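Local coordinates for protein CD160 antigen (Homo sapiens, PDB 6NGG) that acts as an immune-cell receptor that binds TNFRSF14 (HVEM) and MHC class I molecules through an immunoglobulin-like ectodomain, delivering stimulatory or inhibitory signals, at residues F31-C36 against L52-D57; S82-C87 against F102-F107. The protein carries 1 engineered substitution. All blocks are in the same frame, centred on the assembly; numbering follows the deposited sequence.

Interaction 1. Residues F31-C36 against L52-D57. Engineered in segment 31-36: Met33 (natural residue Val).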
ATOM      1  N   PHE A  31      -9.355   4.373   9.468  1.00 16.97           N
ATOM      2  CA  PHE A  31      -9.124   4.403   8.003  1.00 18.28           C
ATOM      3  C   PHE A  31      -8.746   2.993   7.546  1.00 16.46           C
ATOM      4  O   PHE A  31      -8.228   2.208   8.320  1.00 15.85           O
ATOM      5  CB  PHE A  31      -8.056   5.434   7.538  1.00 16.40           C
ATOM      6  CG  PHE A  31      -6.719   5.271   8.173  1.00 15.54           C
ATOM      7  CD1 PHE A  31      -5.769   4.331   7.667  1.00 14.23           C
ATOM      8  CD2 PHE A  31      -6.380   6.038   9.271  1.00 16.08           C
ATOM      9  CE1 PHE A  31      -4.553   4.171   8.252  1.00 14.65           C
ATOM     10  CE2 PHE A  31      -5.123   5.862   9.870  1.00 18.31           C
ATOM     11  CZ  PHE A  31      -4.196   4.931   9.344  1.00 17.65           C
ATOM     12  N   VAL A  32      -9.036   2.697   6.291  1.00 15.88           N
ATOM     13  CA  VAL A  32      -8.566   1.499   5.608  1.00 13.73           C
ATOM     14  C   VAL A  32      -7.531   1.897   4.568  1.00 14.25           C
ATOM     15  O   VAL A  32      -7.666   2.906   3.880  1.00 13.77           O
ATOM     16  CB  VAL A  32      -9.743   0.710   4.978  1.00 14.94           C
ATOM     17  CG1 VAL A  32     -10.506   1.555   3.954  1.00 16.22           C
ATOM     18  CG2 VAL A  32      -9.294  -0.592   4.359  1.00 14.23           C
ATOM     19  N   MET A  33      -6.480   1.085   4.496  1.00 13.45           N
ATOM     20  CA  MET A  33      -5.397   1.206   3.530  1.00 13.01           C
ATOM     21  C   MET A  33      -5.592   0.123   2.497  1.00 12.43           C
ATOM     22  O   MET A  33      -6.037  -0.965   2.801  1.00 12.13           O
ATOM     23  CB  MET A  33      -4.031   0.990   4.197  1.00 12.99           C
ATOM     24  CG  MET A  33      -3.660   2.029   5.297  1.00 13.89           C
ATOM     25  SD  MET A  33      -2.055   1.650   6.216  1.00  9.27           S
ATOM     26  CE  MET A  33      -2.500   0.259   7.223  1.00 13.68           C
ATOM     27  N   PHE A  34      -5.211   0.413   1.269  1.00 13.20           N
ATOM     28  CA  PHE A  34      -5.305  -0.570   0.183  1.00 13.77           C
ATOM     29  C   PHE A  34      -4.383  -0.223  -0.993  1.00 12.81           C
ATOM     30  O   PHE A  34      -3.934   0.854  -1.155  1.00 11.44           O
ATOM     31  CB  PHE A  34      -6.788  -0.752  -0.241  1.00 14.08           C
ATOM     32  CG  PHE A  34      -7.548   0.565  -0.531  1.00 13.65           C
ATOM     33  CD1 PHE A  34      -8.113   1.316   0.497  1.00 14.75           C
ATOM     34  CD2 PHE A  34      -7.711   1.005  -1.833  1.00 15.76           C
ATOM     35  CE1 PHE A  34      -8.778   2.482   0.244  1.00 15.31           C
ATOM     36  CE2 PHE A  34      -8.396   2.175  -2.105  1.00 16.47           C
ATOM     37  CZ  PHE A  34      -8.896   2.933  -1.051  1.00 15.68           C
ATOM     38  N   LEU A  35      -4.080  -1.226  -1.771  1.00 13.51           N
ATOM     39  CA  LEU A  35      -3.147  -1.104  -2.854  1.00 13.59           C
ATOM     40  C   LEU A  35      -3.894  -1.589  -4.062  1.00 14.12           C
ATOM     41  O   LEU A  35      -4.437  -2.705  -4.047  1.00 12.35           O
ATOM     42  CB  LEU A  35      -1.945  -2.052  -2.569  1.00 12.92           C
ATOM     43  CG  LEU A  35      -0.982  -2.230  -3.789  1.00 13.85           C
ATOM     44  CD1 LEU A  35      -0.185  -0.948  -4.018  1.00 13.69           C
ATOM     45  CD2 LEU A  35      -0.061  -3.335  -3.631  1.00 12.65           C
ATOM     46  N   CYS A  36      -3.890  -0.767  -5.108  1.00 16.14           N
ATOM     47  CA  CYS A  36      -4.530  -1.127  -6.387  1.00 16.66           C
ATOM     48  C   CYS A  36      -3.523  -1.203  -7.542  1.00 15.44           C
ATOM     49  O   CYS A  36      -2.453  -0.567  -7.489  1.00 15.43           O
ATOM     50  CB  CYS A  36      -5.593  -0.067  -6.716  1.00 19.82           C
ATOM     51  SG  CYS A  36      -7.036  -0.032  -5.630  1.00 21.55           S
ATOM     52  N   LEU A  52      -6.353  -3.279   4.421  1.00 14.97           N
ATOM     53  CA  LEU A  52      -6.002  -3.543   5.802  1.00 18.48           C
ATOM     54  C   LEU A  52      -6.488  -2.432   6.668  1.00 18.18           C
ATOM     55  O   LEU A  52      -6.230  -1.260   6.346  1.00 16.45           O
ATOM     56  CB  LEU A  52      -4.477  -3.664   5.942  1.00 20.28           C
ATOM     57  CG  LEU A  52      -3.944  -3.920   7.343  1.00 22.36           C
ATOM     58  CD1 LEU A  52      -4.457  -5.213   7.905  1.00 22.57           C
ATOM     59  CD2 LEU A  52      -2.417  -3.824   7.348  1.00 21.83           C
ATOM     60  N   ARG A  53      -7.186  -2.806   7.747  1.00 19.76           N
ATOM     61  CA  ARG A  53      -7.548  -1.873   8.858  1.00 25.00           C
ATOM     62  C   ARG A  53      -6.790  -2.360  10.077  1.00 24.00           C
ATOM     63  O   ARG A  53      -6.951  -3.473  10.502  1.00 24.47           O
ATOM     64  CB  ARG A  53      -9.056  -1.886   9.157  1.00 27.11           C
ATOM     65  CG  ARG A  53      -9.947  -1.773   7.917  1.00 30.23           C
ATOM     66  CD  ARG A  53     -11.408  -2.140   8.157  1.00 34.27           C
ATOM     67  NE  ARG A  53     -12.299  -1.171   7.500  1.00 42.29           N
ATOM     68  CZ  ARG A  53     -12.543   0.068   7.964  1.00 48.86           C
ATOM     69  NH1 ARG A  53     -11.984   0.525   9.106  1.00 55.99           N
ATOM     70  NH2 ARG A  53     -13.354   0.870   7.287  1.00 50.68           N
ATOM     71  N   LEU A  54      -5.935  -1.536  10.627  1.00 22.35           N
ATOM     72  CA  LEU A  54      -4.953  -2.014  11.565  1.00 24.44           C
ATOM     73  C   LEU A  54      -5.439  -1.796  12.989  1.00 28.74           C
ATOM     74  O   LEU A  54      -5.874  -0.702  13.348  1.00 27.73           O
ATOM     75  CB  LEU A  54      -3.655  -1.246  11.276  1.00 26.54           C
ATOM     76  CG  LEU A  54      -2.301  -1.855  11.587  1.00 26.81           C
ATOM     77  CD1 LEU A  54      -2.109  -3.285  11.100  1.00 27.28           C
ATOM     78  CD2 LEU A  54      -1.246  -0.889  11.037  1.00 29.38           C
ATOM     79  N   LYS A  55      -5.359  -2.812  13.834  1.00 30.78           N
ATOM     80  CA  LYS A  55      -5.681  -2.571  15.229  1.00 32.87           C
ATOM     81  C   LYS A  55      -4.383  -2.315  15.961  1.00 32.73           C
ATOM     82  O   LYS A  55      -3.349  -2.945  15.651  1.00 40.11           O
ATOM     83  CB  LYS A  55      -6.507  -3.711  15.817  1.00 40.46           C
ATOM     84  CG  LYS A  55      -5.770  -5.017  16.098  1.00 44.52           C
ATOM     85  CD  LYS A  55      -6.764  -6.163  16.307  1.00 50.69           C
ATOM     86  CE  LYS A  55      -7.880  -6.212  15.237  1.00 48.89           C
ATOM     87  NZ  LYS A  55      -8.828  -7.345  15.387  1.00 50.80           N
ATOM     88  N   ARG A  56      -4.430  -1.396  16.920  1.00 29.78           N
ATOM     89  CA  ARG A  56      -3.217  -0.702  17.432  1.00 30.17           C
ATOM     90  C   ARG A  56      -2.678  -1.141  18.789  1.00 31.05           C
ATOM     91  O   ARG A  56      -1.908  -0.459  19.422  1.00 33.00           O
ATOM     92  CB  ARG A  56      -3.474   0.771  17.394  1.00 28.80           C
ATOM     93  CG  ARG A  56      -3.827   1.110  15.919  1.00 29.52           C
ATOM     94  CD  ARG A  56      -3.546   2.502  15.657  1.00 26.60           C
ATOM     95  NE  ARG A  56      -2.157   2.811  15.489  1.00 24.71           N
ATOM     96  CZ  ARG A  56      -1.487   2.812  14.324  1.00 25.92           C
ATOM     97  NH1 ARG A  56      -2.064   2.359  13.209  1.00 29.97           N
ATOM     98  NH2 ARG A  56      -0.248   3.205  14.286  1.00 21.73           N
ATOM     99  N   ASP A  57      -2.945  -2.361  19.127  1.00 28.37           N
ATOM    100  CA  ASP A  57      -2.342  -2.948  20.274  1.00 30.29           C
ATOM    101  C   ASP A  57      -0.816  -3.142  20.034  1.00 34.77           C
ATOM    102  O   ASP A  57      -0.326  -3.199  18.851  1.00 27.33           O
ATOM    103  CB  ASP A  57      -3.060  -4.260  20.537  1.00 31.63           C
ATOM    104  CG  ASP A  57      -4.561  -4.058  20.619  1.00 33.17           C
ATOM    105  OD1 ASP A  57      -4.932  -2.989  21.178  1.00 35.82           O
ATOM    106  OD2 ASP A  57      -5.332  -4.873  20.007  1.00 41.62           O
TER
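Met33, engineered in place of the natural valine, sends CG anti to its carbonyl carbon (chi1 -62°), runs extended to SD and then bends at chi3 (-72°), which turns its methyl CE toward 52-57. Leu52 has CG anti to its own backbone N, so the two side chains lie alongside each other on one face of the sheet, and Met33 CE meets Leu52 CD2 at 4.1 Å and Leu54 CD2 at 4.2 Å. The backbones beneath them form an antiparallel hydrogen-bonded pair, part of the short C-C' pairing at the edge of this immunoglobulin sheet. Met33 N gives a nearly straight bond (175°) to Leu52 O at 3.0 Å, from above the carbonyl plane; the return bond, from Leu52 N to Met33 O at 2.8 Å, lies in the carbonyl plane but is more bent at hydrogen. Arg53 crosses Val32 obliquely, with Arg53 CG 3.8 Å from Val32 CG2 and Val32 CB over the rim of one guanidinium face. Beyond Leu52 the chain leaves the sheet edge toward strand 67-74, and Arg56 hydrogen-bonds Ser68 OG and Ser67 O. Strand 31-37 has 83-91 as its other neighbour, while Met33 packs across the sandwich on Val21 and Ser68.

Interaction 2. Residues S82-C87 against F102-F107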
ATOM      1  N   SER A  82       3.343  -7.159 -13.761  1.00 18.87           N
ATOM      2  CA  SER A  82       3.706  -5.992 -14.530  1.00 17.78           C
ATOM      3  C   SER A  82       2.522  -5.080 -14.547  1.00 16.81           C
ATOM      4  O   SER A  82       1.468  -5.499 -14.901  1.00 16.34           O
ATOM      5  CB  SER A  82       3.953  -6.330 -16.011  1.00 18.77           C
ATOM      6  OG  SER A  82       5.214  -6.787 -16.191  1.00 22.44           O
ATOM      7  N   GLY A  83       2.738  -3.828 -14.230  1.00 15.44           N
ATOM      8  CA  GLY A  83       1.725  -2.763 -14.345  1.00 15.95           C
ATOM      9  C   GLY A  83       1.988  -1.625 -13.395  1.00 15.69           C
ATOM     10  O   GLY A  83       3.063  -1.563 -12.791  1.00 15.01           O
ATOM     11  N   THR A  84       0.940  -0.822 -13.156  1.00 14.27           N
ATOM     12  CA  THR A  84       1.023   0.441 -12.486  1.00 15.20           C
ATOM     13  C   THR A  84       0.215   0.284 -11.187  1.00 16.17           C
ATOM     14  O   THR A  84      -0.908  -0.278 -11.228  1.00 14.68           O
ATOM     15  CB  THR A  84       0.479   1.599 -13.367  1.00 17.12           C
ATOM     16  OG1 THR A  84       1.411   1.863 -14.431  1.00 16.81           O
ATOM     17  CG2 THR A  84       0.398   2.891 -12.573  1.00 20.07           C
ATOM     18  N   TYR A  85       0.847   0.635 -10.082  1.00 12.24           N
ATOM     19  CA  TYR A  85       0.267   0.460  -8.775  1.00 13.42           C
ATOM     20  C   TYR A  85       0.087   1.796  -8.039  1.00 12.94           C
ATOM     21  O   TYR A  85       0.771   2.761  -8.291  1.00 14.52           O
ATOM     22  CB  TYR A  85       1.190  -0.422  -7.920  1.00 14.03           C
ATOM     23  CG  TYR A  85       1.364  -1.868  -8.354  1.00 14.79           C
ATOM     24  CD1 TYR A  85       2.237  -2.222  -9.418  1.00 14.33           C
ATOM     25  CD2 TYR A  85       0.682  -2.886  -7.734  1.00 15.02           C
ATOM     26  CE1 TYR A  85       2.424  -3.552  -9.780  1.00 13.90           C
ATOM     27  CE2 TYR A  85       0.886  -4.231  -8.085  1.00 16.41           C
ATOM     28  CZ  TYR A  85       1.731  -4.549  -9.157  1.00 15.56           C
ATOM     29  OH  TYR A  85       1.937  -5.871  -9.546  1.00 15.56           O
ATOM     30  N   GLN A  86      -0.819   1.798  -7.084  1.00 13.62           N
ATOM     31  CA  GLN A  86      -1.063   2.949  -6.241  1.00 15.55           C
ATOM     32  C   GLN A  86      -1.557   2.495  -4.896  1.00 14.12           C
ATOM     33  O   GLN A  86      -2.460   1.648  -4.810  1.00 11.94           O
ATOM     34  CB  GLN A  86      -2.091   3.874  -6.894  1.00 15.75           C
ATOM     35  CG  GLN A  86      -2.190   5.213  -6.172  1.00 15.76           C
ATOM     36  CD  GLN A  86      -3.195   6.190  -6.752  1.00 14.95           C
ATOM     37  OE1 GLN A  86      -2.901   7.404  -6.768  1.00 17.94           O
ATOM     38  NE2 GLN A  86      -4.350   5.720  -7.215  1.00 12.59           N
ATOM     39  N   CYS A  87      -0.944   3.079  -3.880  1.00 14.35           N
ATOM     40  CA  CYS A  87      -1.371   2.994  -2.466  1.00 15.47           C
ATOM     41  C   CYS A  87      -2.462   4.049  -2.226  1.00 16.49           C
ATOM     42  O   CYS A  87      -2.276   5.236  -2.567  1.00 16.66           O
ATOM     43  CB  CYS A  87      -0.203   3.344  -1.534  1.00 16.45           C
ATOM     44  SG  CYS A  87       1.203   2.171  -1.550  1.00 21.43           S
ATOM     45  N   PHE A 102       1.919   7.116  -8.304  1.00 17.92           N
ATOM     46  CA  PHE A 102       1.845   5.864  -9.079  1.00 17.32           C
ATOM     47  C   PHE A 102       3.241   5.302  -9.206  1.00 19.30           C
ATOM     48  O   PHE A 102       4.154   6.079  -9.360  1.00 19.70           O
ATOM     49  CB  PHE A 102       1.273   6.197 -10.479  1.00 17.60           C
ATOM     50  CG  PHE A 102      -0.196   6.570 -10.447  1.00 17.60           C
ATOM     51  CD1 PHE A 102      -1.145   5.605 -10.266  1.00 17.51           C
ATOM     52  CD2 PHE A 102      -0.616   7.882 -10.590  1.00 17.42           C
ATOM     53  CE1 PHE A 102      -2.483   5.914 -10.229  1.00 19.08           C
ATOM     54  CE2 PHE A 102      -1.976   8.205 -10.518  1.00 16.77           C
ATOM     55  CZ  PHE A 102      -2.907   7.215 -10.356  1.00 17.29           C
ATOM     56  N   PHE A 103       3.427   3.970  -9.145  1.00 17.37           N
ATOM     57  CA  PHE A 103       4.706   3.394  -9.490  1.00 16.88           C
ATOM     58  C   PHE A 103       4.528   2.161 -10.313  1.00 16.01           C
ATOM     59  O   PHE A 103       3.393   1.646 -10.393  1.00 15.14           O
ATOM     60  CB  PHE A 103       5.518   3.117  -8.194  1.00 16.26           C
ATOM     61  CG  PHE A 103       4.852   2.178  -7.233  1.00 16.50           C
ATOM     62  CD1 PHE A 103       3.884   2.650  -6.325  1.00 17.81           C
ATOM     63  CD2 PHE A 103       5.176   0.817  -7.224  1.00 18.14           C
ATOM     64  CE1 PHE A 103       3.309   1.770  -5.415  1.00 16.72           C
ATOM     65  CE2 PHE A 103       4.590  -0.053  -6.315  1.00 16.47           C
ATOM     66  CZ  PHE A 103       3.660   0.445  -5.399  1.00 17.67           C
ATOM     67  N   SER A 104       5.602   1.615 -10.880  1.00 13.89           N
ATOM     68  CA  SER A 104       5.395   0.465 -11.794  1.00 16.55           C
ATOM     69  C   SER A 104       6.375  -0.597 -11.530  1.00 17.33           C
ATOM     70  O   SER A 104       7.549  -0.306 -11.138  1.00 16.58           O
ATOM     71  CB  SER A 104       5.572   0.870 -13.284  1.00 19.69           C
ATOM     72  OG  SER A 104       4.921   2.065 -13.563  1.00 22.60           O
ATOM     73  N   ILE A 105       5.886  -1.820 -11.763  1.00 16.74           N
ATOM     74  CA  ILE A 105       6.664  -3.005 -11.852  1.00 18.19           C
ATOM     75  C   ILE A 105       6.693  -3.404 -13.335  1.00 20.36           C
ATOM     76  O   ILE A 105       5.632  -3.489 -14.002  1.00 15.71           O
ATOM     77  CB  ILE A 105       6.058  -4.176 -11.057  1.00 19.92           C
ATOM     78  CG1 ILE A 105       6.368  -4.102  -9.598  1.00 20.95           C
ATOM     79  CG2 ILE A 105       6.689  -5.504 -11.431  1.00 20.07           C
ATOM     80  CD1 ILE A 105       6.028  -2.838  -8.948  1.00 25.46           C
ATOM     81  N   LEU A 106       7.898  -3.713 -13.834  1.00 21.40           N
ATOM     82  CA  LEU A 106       7.971  -4.223 -15.192  1.00 23.79           C
ATOM     83  C   LEU A 106       8.689  -5.571 -15.206  1.00 27.38           C
ATOM     84  O   LEU A 106       9.856  -5.687 -14.762  1.00 25.75           O
ATOM     85  CB  LEU A 106       8.642  -3.226 -16.128  1.00 26.22           C
ATOM     86  CG  LEU A 106       8.858  -3.787 -17.555  1.00 28.79           C
ATOM     87  CD1 LEU A 106       7.536  -3.883 -18.324  1.00 27.63           C
ATOM     88  CD2 LEU A 106       9.932  -2.987 -18.279  1.00 29.82           C
ATOM     89  N   PHE A 107       7.954  -6.583 -15.657  1.00 25.46           N
ATOM     90  CA  PHE A 107       8.524  -7.877 -15.978  1.00 26.79           C
ATOM     91  C   PHE A 107       9.245  -7.784 -17.334  1.00 31.94           C
ATOM     92  O   PHE A 107       8.714  -7.330 -18.353  1.00 31.19           O
ATOM     93  CB  PHE A 107       7.460  -8.956 -15.937  1.00 28.83           C
ATOM     94  CG  PHE A 107       7.998 -10.351 -15.979  1.00 27.85           C
ATOM     95  CD1 PHE A 107       8.328 -10.936 -17.212  1.00 33.45           C
ATOM     96  CD2 PHE A 107       8.177 -11.107 -14.820  1.00 29.09           C
ATOM     97  CE1 PHE A 107       8.819 -12.257 -17.283  1.00 31.57           C
ATOM     98  CE2 PHE A 107       8.669 -12.442 -14.885  1.00 29.49           C
ATOM     99  CZ  PHE A 107       8.981 -13.011 -16.114  1.00 28.76           C
TER
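Strands 83-91 and 97-107 form the F-G hairpin of the immunoglobulin fold, and this contact pairs the parts remote from the turn. Two antiparallel hydrogen-bonded pairs, Gly83 with Ile105 and Tyr85 with Phe103, flank the non-hydrogen-bonded pair Thr84 with Ser104. Tyr85 N points nearly along the C=O axis of Phe103 at 2.8 Å from Phe103 O, a bond straight at hydrogen (175°). Past the last pair a side chain takes over: Ser82 OG, beside its own backbone N, accepts from Phe107 N at 2.8 Å. At the backbone angles of Gly83 a CB would run into Ser82 O, so its lack of a side chain matters. On the face carrying Tyr85, Phe103 and Ile105, Phe103 takes the crowded first torsion (chi1 60°), bringing its ring under Tyr85 CB in a CH-pi contact, 3.9 Å from CB to the Phe103 centroid. The two rings are nearly parallel but slid apart, and Tyr85 CE1 reaches Ile105 CD1 at 3.8 Å. Tyr85 OH hydrogen-bonds His81 O, four residues back: the tyrosine corner of immunoglobulin domains. Nearer the turn, Gln86 lays its amide over one face of the Phe102 ring, planes 28° apart; the hydrogen-bond donor to Gln86 OE1 is Gln99 NE2. Cys87 is disulfide-bonded to Cys19 of strand 14-22, on whose Leu17 Tyr85, Phe103 and Ile105 pack; strands 31-37 and 113-116 flank the hairpin.

After strands 3-11 and 14-22 of the other sheet, the chain enters strand 31-37, and interaction 1 closes the excursion that returns through strand 50-52. The chain then crosses back to strand 67-74 before reaching 82-87, where interaction 2 closes the hairpin with 102-107. The two closures are in series, neither nested nor crossed, with centres about 20 Å apart on opposite sides of the chain's centre. They meet because strands 31-37 and 83-91 are neighbours: Cys36 N lies 2.8 Å from Gln86 O, a probable hydrogen bond. With that bond between them, they span four adjacent strands of the five-stranded sheet, from edge strand 50-52 through to 97-107.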